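PDB 3HZP: DUF4440 domain-containing protein from Prochlorococcus marinus, which is of unknown function but has an NTF2-like fold, a curved beta sheet wrapped around helices, and may bind a small ligand in its interior. Local coordinates for residues D32-R37 with V114-R119; A62-V67 with C80-G85; D96-V101 with G122-T127. All blocks are in the same frame, centred on the assembly; numbering follows the deposited sequence.

Contact 1 (D32-R37 with V114-R119); sequences DFLFIR and VAWMQR
Phe35 and Met117, a selenomethionine in this crystal, lie side by side on one face of a parallel strand pairing and, in the conformer described, make a Met-aromatic contact. The selenium sits in the ring plane at its edge, with SE 3.7 Å from Phe35 CE1. Both residues hold CG anti to the backbone N (chi1 179° and -178°), setting out alike. The CZ end of the same ring touches the aliphatic part of Arg119, whose CD lies 3.6 Å from Phe35 CZ; the guanidinium continues to a salt bridge with Asp97.

Across the backbone, the Trp116 indole has Leu34 O over one face, offset toward the rim. Its CZ2 touches Ile36 CG1 at 3.6 Å and its CZ3 meets Leu34 CB at 3.7 Å. Ile36 CB lies 3.7 Å from Gln118 CG, part of a side chain extended beyond CG. The bond from Ile36 N to Met117 O, flanked by Met117 N to Leu34 O and Arg119 N to Ile36 O, sets the parallel register.

The pairing exemplifies a two-faced sheet: Phe25 of helix 24-28 packs on Phe33, Phe35 and Met117, whereas Trp116 NE1 and Gln118 OE1 both bond to Thr102 of the second subunit, and strands 42-43 and 93-108 flank the pair.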
# COMPACT_ATOMS: atom_id res chain seq x y z
N ASP A 32 12.21 -9.26 -5.73
CA ASP A 32 11.92 -7.84 -5.98
C ASP A 32 10.95 -7.22 -4.96
O ASP A 32 10.45 -6.11 -5.14
CB ASP A 32 11.48 -7.64 -7.41
CG ASP A 32 10.19 -8.30 -7.71
OD1 ASP A 32 9.78 -9.27 -7.02
OD2 ASP A 32 9.60 -7.90 -8.74
N PHE A 33 10.67 -7.96 -3.90
CA PHE A 33 9.89 -7.43 -2.77
C PHE A 33 10.55 -6.19 -2.19
O PHE A 33 11.75 -6.14 -2.00
CB PHE A 33 9.85 -8.48 -1.68
CG PHE A 33 9.30 -7.97 -0.36
CD1 PHE A 33 7.96 -7.98 -0.12
CD2 PHE A 33 10.14 -7.50 0.62
CE1 PHE A 33 7.44 -7.48 1.05
CE2 PHE A 33 9.61 -6.99 1.82
CZ PHE A 33 8.29 -7.00 2.04
N LEU A 34 9.70 -5.22 -1.84
CA LEU A 34 10.08 -4.15 -0.93
C LEU A 34 8.98 -3.95 0.10
O LEU A 34 7.81 -4.23 -0.17
CB LEU A 34 10.33 -2.83 -1.66
CG LEU A 34 11.46 -2.81 -2.66
CD1 LEU A 34 11.45 -1.55 -3.53
CD2 LEU A 34 12.82 -2.94 -1.98
N PHE A 35 9.38 -3.46 1.25
CA PHE A 35 8.52 -3.07 2.36
C PHE A 35 8.50 -1.56 2.43
O PHE A 35 9.57 -0.94 2.57
CB PHE A 35 9.10 -3.65 3.68
CG PHE A 35 8.32 -3.30 4.90
CD1 PHE A 35 7.29 -4.11 5.32
CD2 PHE A 35 8.64 -2.17 5.65
CE1 PHE A 35 6.56 -3.79 6.47
CE2 PHE A 35 7.93 -1.87 6.82
CZ PHE A 35 6.92 -2.69 7.20
N ILE A 36 7.33 -0.96 2.26
CA ILE A 36 7.18 0.50 2.23
C ILE A 36 6.78 0.98 3.60
O ILE A 36 5.72 0.65 4.10
CB ILE A 36 6.19 0.96 1.16
CG1 ILE A 36 6.55 0.39 -0.21
CG2 ILE A 36 6.15 2.49 1.11
CD1 ILE A 36 8.01 0.62 -0.67
N ARG A 37 7.70 1.71 4.23
CA ARG A 37 7.49 2.29 5.55
C ARG A 37 6.46 3.42 5.51
O ARG A 37 6.14 3.95 4.42
CB ARG A 37 8.82 2.81 6.08
CG ARG A 37 9.82 1.72 6.37
CD ARG A 37 11.18 2.32 6.77
NE ARG A 37 11.97 2.60 5.59
CZ ARG A 37 13.25 2.97 5.60
NH1 ARG A 37 13.86 3.18 6.76
NH2 ARG A 37 13.91 3.12 4.45
N VAL A 114 5.35 -13.58 -0.52
CA VAL A 114 4.95 -12.18 -0.43
C VAL A 114 5.81 -11.37 -1.42
O VAL A 114 7.03 -11.58 -1.49
CB VAL A 114 5.02 -11.69 1.03
CG1 VAL A 114 6.46 -11.71 1.59
CG2 VAL A 114 4.39 -10.31 1.15
N ALA A 115 5.15 -10.55 -2.25
CA ALA A 115 5.70 -9.78 -3.33
C ALA A 115 5.81 -8.30 -3.01
O ALA A 115 6.59 -7.59 -3.66
CB ALA A 115 4.87 -9.97 -4.60
N TRP A 116 5.01 -7.80 -2.08
CA TRP A 116 4.97 -6.35 -1.81
C TRP A 116 4.25 -6.13 -0.51
O TRP A 116 3.30 -6.83 -0.18
CB TRP A 116 4.24 -5.60 -2.93
CG TRP A 116 4.46 -4.16 -2.88
CD1 TRP A 116 3.60 -3.21 -2.43
CD2 TRP A 116 5.62 -3.47 -3.34
NE1 TRP A 116 4.18 -1.96 -2.53
CE2 TRP A 116 5.41 -2.09 -3.09
CE3 TRP A 116 6.81 -3.88 -3.93
CZ2 TRP A 116 6.34 -1.14 -3.41
CZ3 TRP A 116 7.75 -2.91 -4.26
CH2 TRP A 116 7.49 -1.56 -4.00
N MSE A 117 4.67 -5.13 0.25
CA MSE A 117 3.94 -4.74 1.45
C MSE A 117 4.16 -3.25 1.74
O MSE A 117 5.31 -2.81 1.78
CB MSE A 117 4.39 -5.56 2.65
CG MSE A 117 3.65 -5.25 3.95
SE MSE A 117 4.15 -6.36 5.46
CE MSE A 117 3.36 -8.01 4.76
N GLN A 118 3.07 -2.51 1.95
CA GLN A 118 3.11 -1.13 2.39
C GLN A 118 2.30 -1.00 3.65
O GLN A 118 1.16 -1.47 3.72
CB GLN A 118 2.58 -0.18 1.29
CG GLN A 118 2.56 1.30 1.72
CD GLN A 118 2.49 2.30 0.60
OE1 GLN A 118 2.53 1.94 -0.57
NE2 GLN A 118 2.45 3.57 0.95
N ARG A 119 2.86 -0.32 4.64
CA ARG A 119 2.18 -0.06 5.89
C ARG A 119 1.98 1.41 6.17
O ARG A 119 2.79 2.24 5.78
CB ARG A 119 2.89 -0.70 7.09
CG ARG A 119 4.27 -0.16 7.39
CD ARG A 119 4.69 -0.40 8.84
NE ARG A 119 3.94 0.45 9.74
CZ ARG A 119 3.83 0.28 11.04
NH1 ARG A 119 4.45 -0.72 11.64
NH2 ARG A 119 3.10 1.11 11.75
O HOH W 1 7.34 -8.23 -6.34
O HOH W 2 3.18 4.00 3.73

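Contact 2 (A62-V67 with C80-G85); sequences AEITKV and CVFTLG
Thr65 OG1, poised beside Gly85 with the glycine CA 3.6 Å away, makes the shortest polar bond here, donating to Glu63 OE2 at 2.7 Å. The carboxylate receives it on its anti lone pair, away from the other oxygen. Glu63 places CG between the backbone N and the carbonyl carbon (chi1 63°), and there CG passes 3.4 Å from Gly85 O. A beta carbon on Gly85 would collide with Thr65 OG1, so the absence of a side chain is what admits the hydroxyl. An alanine in place of Thr65 would probably leave the Glu63 carboxylate without this donor and freer to turn.

Glu63 and Gly85 form an antiparallel hydrogen-bonded pair, each N donating to the other's O. Just beyond, the register slips by one residue: Thr65 and Lys66 both face Thr83, a worked example of the classic beta bulge. Thr83 O takes only a weak bond from Thr65 N, while Thr83 N reaches Lys66 O at 2.9 Å.

On the opposite face the pairing is apolar. Ile64 CD1 is the shared methyl, 3.7 Å from Phe82 CE2 and 4.0 Å from Leu84 CD1. Further along, Val67 CG1 touches Cys80 SG at 3.8 Å.

The two strands form the hairpin 57-72 and 77-90 at one border of the sheet. Leu12 of helix 4-15 packs on Ile64, Cys80 and Phe82, Thr83 OG1 on the other face bonds to His68, and strand 93-108 continues the sheet through backbone bonds to Phe82 and Leu84.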
# COMPACT_ATOMS: atom_id res chain seq x y z
N ALA A 62 2.58 -9.84 17.92
CA ALA A 62 2.04 -9.34 16.68
C ALA A 62 0.91 -10.26 16.25
O ALA A 62 0.97 -11.47 16.44
CB ALA A 62 3.11 -9.29 15.55
N GLU A 63 -0.14 -9.68 15.72
CA GLU A 63 -1.24 -10.50 15.27
C GLU A 63 -1.90 -9.92 14.03
O GLU A 63 -1.87 -8.70 13.80
CB GLU A 63 -2.28 -10.58 16.34
CG GLU A 63 -2.89 -9.31 16.68
CD GLU A 63 -4.10 -9.43 17.61
OE1 GLU A 63 -4.04 -10.15 18.64
OE2 GLU A 63 -5.12 -8.74 17.34
N ILE A 64 -2.48 -10.81 13.24
CA ILE A 64 -3.35 -10.38 12.13
C ILE A 64 -4.72 -10.09 12.77
O ILE A 64 -5.54 -11.00 12.95
CB ILE A 64 -3.41 -11.44 10.99
CG1 ILE A 64 -2.00 -11.83 10.47
CG2 ILE A 64 -4.28 -10.89 9.84
CD1 ILE A 64 -1.12 -10.65 9.92
N THR A 65 -4.96 -8.86 13.17
CA THR A 65 -6.15 -8.48 13.89
C THR A 65 -7.42 -8.63 13.06
O THR A 65 -8.45 -9.13 13.52
CB THR A 65 -6.02 -7.05 14.42
OG1 THR A 65 -4.84 -6.99 15.24
CG2 THR A 65 -7.22 -6.66 15.24
N LYS A 66 -7.37 -8.15 11.82
CA LYS A 66 -8.54 -8.16 10.97
C LYS A 66 -8.11 -8.09 9.53
O LYS A 66 -7.26 -7.24 9.19
CB LYS A 66 -9.47 -6.96 11.26
CG LYS A 66 -10.81 -7.00 10.50
CD LYS A 66 -11.67 -8.13 10.93
CE LYS A 66 -12.88 -8.31 10.02
NZ LYS A 66 -13.65 -7.07 9.90
N VAL A 67 -8.67 -8.96 8.70
CA VAL A 67 -8.49 -8.91 7.27
C VAL A 67 -9.65 -8.13 6.68
O VAL A 67 -10.82 -8.48 6.87
CB VAL A 67 -8.37 -10.31 6.65
CG1 VAL A 67 -8.36 -10.24 5.13
CG2 VAL A 67 -7.14 -11.04 7.21
N CYS A 80 -4.02 -8.97 -0.09
CA CYS A 80 -4.58 -9.07 1.24
C CYS A 80 -4.30 -7.78 1.99
O CYS A 80 -3.13 -7.38 2.15
CB CYS A 80 -4.04 -10.30 1.99
SG CYS A 80 -4.84 -10.54 3.60
N VAL A 81 -5.36 -7.15 2.45
CA VAL A 81 -5.28 -5.94 3.25
C VAL A 81 -5.71 -6.26 4.65
O VAL A 81 -6.76 -6.88 4.84
CB VAL A 81 -6.19 -4.82 2.65
CG1 VAL A 81 -6.17 -3.56 3.55
CG2 VAL A 81 -5.78 -4.50 1.19
N PHE A 82 -4.92 -5.85 5.64
CA PHE A 82 -5.21 -6.19 7.02
C PHE A 82 -4.71 -5.16 7.97
O PHE A 82 -3.90 -4.30 7.63
CB PHE A 82 -4.59 -7.59 7.33
CG PHE A 82 -3.10 -7.65 7.15
CD1 PHE A 82 -2.55 -7.88 5.90
CD2 PHE A 82 -2.23 -7.48 8.22
CE1 PHE A 82 -1.19 -7.93 5.71
CE2 PHE A 82 -0.86 -7.52 8.02
CZ PHE A 82 -0.35 -7.75 6.80
N THR A 83 -5.23 -5.22 9.20
CA THR A 83 -4.70 -4.45 10.32
C THR A 83 -3.81 -5.38 11.11
O THR A 83 -4.19 -6.51 11.43
CB THR A 83 -5.82 -3.97 11.21
OG1 THR A 83 -6.64 -3.05 10.49
CG2 THR A 83 -5.23 -3.23 12.44
N LEU A 84 -2.59 -4.92 11.35
CA LEU A 84 -1.58 -5.67 12.09
C LEU A 84 -1.49 -5.05 13.48
O LEU A 84 -1.18 -3.87 13.62
CB LEU A 84 -0.23 -5.56 11.40
CG LEU A 84 0.93 -6.27 12.09
CD1 LEU A 84 0.76 -7.72 11.92
CD2 LEU A 84 2.30 -5.79 11.50
N GLY A 85 -1.80 -5.80 14.52
CA GLY A 85 -1.73 -5.27 15.88
C GLY A 85 -0.48 -5.79 16.57
O GLY A 85 -0.33 -7.00 16.69

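Contact 3 (D96-V101 with G122-T127); sequences DDLPTV and GQSDMT
The flat carbonyl group of Leu98 is approached by Ser124 from opposite faces of its plane: OG donates to Leu98 O from one face at 2.7 Å, and the Ser124 backbone N from the other at 3.2 Å. The donors are tilted from the plane by 32° and 28°, an instance of one residue holding a carbonyl oxygen from both faces. Ser124 OG lies between its own backbone N and carbonyl carbon (chi1 74°), within reach of the same acceptor as that N. At a second flat group, the Asp125 carboxylate, both Thr127 donors, OG1 and N, come to Asp125 OD1 from the same face, the N closing an Asx turn.

One water extends the network, donating to Ser124 OG and to Thr100 OG1, each at 2.7 Å. Ser124 OG therefore both gives and receives. Thr100 OG1 also bonds to Gly40 of the second subunit.

Before this grip, Leu98 N bonds to Gly122 O at 2.7 Å. Asp97, salt-bridged to Arg119 through OD2, has OD1 3.3 Å from Gly122 CA, where a side chain on the glycine would clash with it. After it, Leu98 CD2 packs 3.8 Å from CG of Met126, a selenomethionine whose chain, in the conformer described, bends at chi2 and chi3.

The loop following strand 111-119 is thus fastened to the interruption in strand 93-108. Leu98 and Met126 both lean on Thr83 of strand 77-90, Pro99 bonds through its backbone to Leu84 of that strand and packs on Arg119 of strand 111-119, and Asp125 N bonds to Asn41 of the second subunit.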
# COMPACT_ATOMS: atom_id res chain seq x y z
N ASP A 96 2.27 0.35 21.41
CA ASP A 96 1.27 -0.37 20.64
C ASP A 96 1.38 0.17 19.21
O ASP A 96 1.74 1.35 19.00
CB ASP A 96 -0.14 -0.12 21.17
CG ASP A 96 -0.39 -0.76 22.54
OD1 ASP A 96 0.12 -1.84 22.81
OD2 ASP A 96 -1.14 -0.17 23.35
N ASP A 97 1.08 -0.67 18.24
CA ASP A 97 1.18 -0.30 16.84
C ASP A 97 0.01 -0.95 16.12
O ASP A 97 -0.22 -2.17 16.24
CB ASP A 97 2.51 -0.83 16.30
CG ASP A 97 2.81 -0.38 14.90
OD1 ASP A 97 2.78 0.82 14.61
OD2 ASP A 97 3.15 -1.28 14.10
N LEU A 98 -0.72 -0.17 15.34
CA LEU A 98 -1.93 -0.63 14.68
C LEU A 98 -2.05 -0.05 13.28
O LEU A 98 -2.93 0.81 13.05
CB LEU A 98 -3.14 -0.25 15.54
CG LEU A 98 -4.41 -0.99 15.22
CD1 LEU A 98 -4.31 -2.47 15.66
CD2 LEU A 98 -5.57 -0.28 15.94
N PRO A 99 -1.15 -0.42 12.35
CA PRO A 99 -1.25 0.07 10.97
C PRO A 99 -2.27 -0.71 10.13
O PRO A 99 -2.59 -1.89 10.39
CB PRO A 99 0.12 -0.17 10.40
CG PRO A 99 0.59 -1.40 11.15
CD PRO A 99 0.07 -1.22 12.52
N THR A 100 -2.68 -0.08 9.04
CA THR A 100 -3.23 -0.75 7.87
C THR A 100 -2.11 -1.15 6.93
O THR A 100 -1.21 -0.34 6.64
CB THR A 100 -4.17 0.20 7.09
OG1 THR A 100 -5.26 0.56 7.96
CG2 THR A 100 -4.74 -0.47 5.81
N VAL A 101 -2.16 -2.41 6.49
CA VAL A 101 -1.15 -2.98 5.61
C VAL A 101 -1.75 -3.54 4.35
O VAL A 101 -2.73 -4.30 4.41
CB VAL A 101 -0.40 -4.13 6.34
CG1 VAL A 101 0.70 -4.67 5.47
CG2 VAL A 101 0.11 -3.65 7.71
N GLY A 122 0.97 3.81 12.73
CA GLY A 122 0.39 2.81 13.62
C GLY A 122 -0.72 3.23 14.55
O GLY A 122 -0.94 2.55 15.54
N GLN A 123 -1.44 4.29 14.21
CA GLN A 123 -2.56 4.78 15.05
C GLN A 123 -3.88 4.83 14.27
O GLN A 123 -4.64 5.78 14.36
CB GLN A 123 -2.21 6.15 15.64
CG GLN A 123 -0.92 6.13 16.50
CD GLN A 123 0.39 6.11 15.68
OE1 GLN A 123 0.53 6.82 14.67
NE2 GLN A 123 1.34 5.28 16.10
N SER A 124 -4.11 3.81 13.45
CA SER A 124 -5.34 3.75 12.67
C SER A 124 -6.58 3.60 13.56
O SER A 124 -6.51 3.12 14.70
CB SER A 124 -5.29 2.62 11.63
OG SER A 124 -5.44 1.33 12.21
N ASP A 125 -7.72 3.99 13.00
CA ASP A 125 -9.00 3.97 13.69
C ASP A 125 -9.82 2.80 13.15
O ASP A 125 -10.38 2.87 12.06
CB ASP A 125 -9.75 5.25 13.43
CG ASP A 125 -11.09 5.31 14.15
OD1 ASP A 125 -11.51 4.31 14.78
OD2 ASP A 125 -11.72 6.37 14.05
N MSE A 126 -9.86 1.72 13.93
CA MSE A 126 -10.57 0.50 13.56
C MSE A 126 -12.02 0.72 13.24
O MSE A 126 -12.60 0.02 12.40
CB MSE A 126 -10.50 -0.50 14.72
CG MSE A 126 -9.13 -0.98 14.97
SE MSE A 126 -8.30 -1.48 13.26
CE MSE A 126 -9.49 -2.86 12.81
N THR A 127 -12.61 1.71 13.89
CA THR A 127 -14.05 1.95 13.72
C THR A 127 -14.44 2.35 12.30
O THR A 127 -15.61 2.31 11.95
CB THR A 127 -14.63 3.01 14.68
OG1 THR A 127 -14.20 4.33 14.34
CG2 THR A 127 -14.27 2.69 16.12
O HOH W 3 -6.30 -0.42 10.29

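In the fold
All three contacts reach one mixed sheet, with strand 93-108 as the intermediary. Contacts 1 and 2 have centres about 15 Å apart on opposite sides of the chain's centre, yet Met117 CE, in the conformer described, comes within 4.2 Å of Phe82 CZ. Contact 3, centred about 9 Å from contact 2, is tied to it by a probable hydrogen bond of 2.8 Å between Val101 N and Phe82 O. Its link to contact 1 is partly ionic, Arg119 NH1 to Asp97 OD2 at 2.8 Å, and partly packing, Met117 CG on Val101 CG1. A pentaethylene glycol, probably from the crystallisation liquor, lies about 3 Å from the Arg119 and Leu84 side chains, consistent with a pocket where the contacts converge.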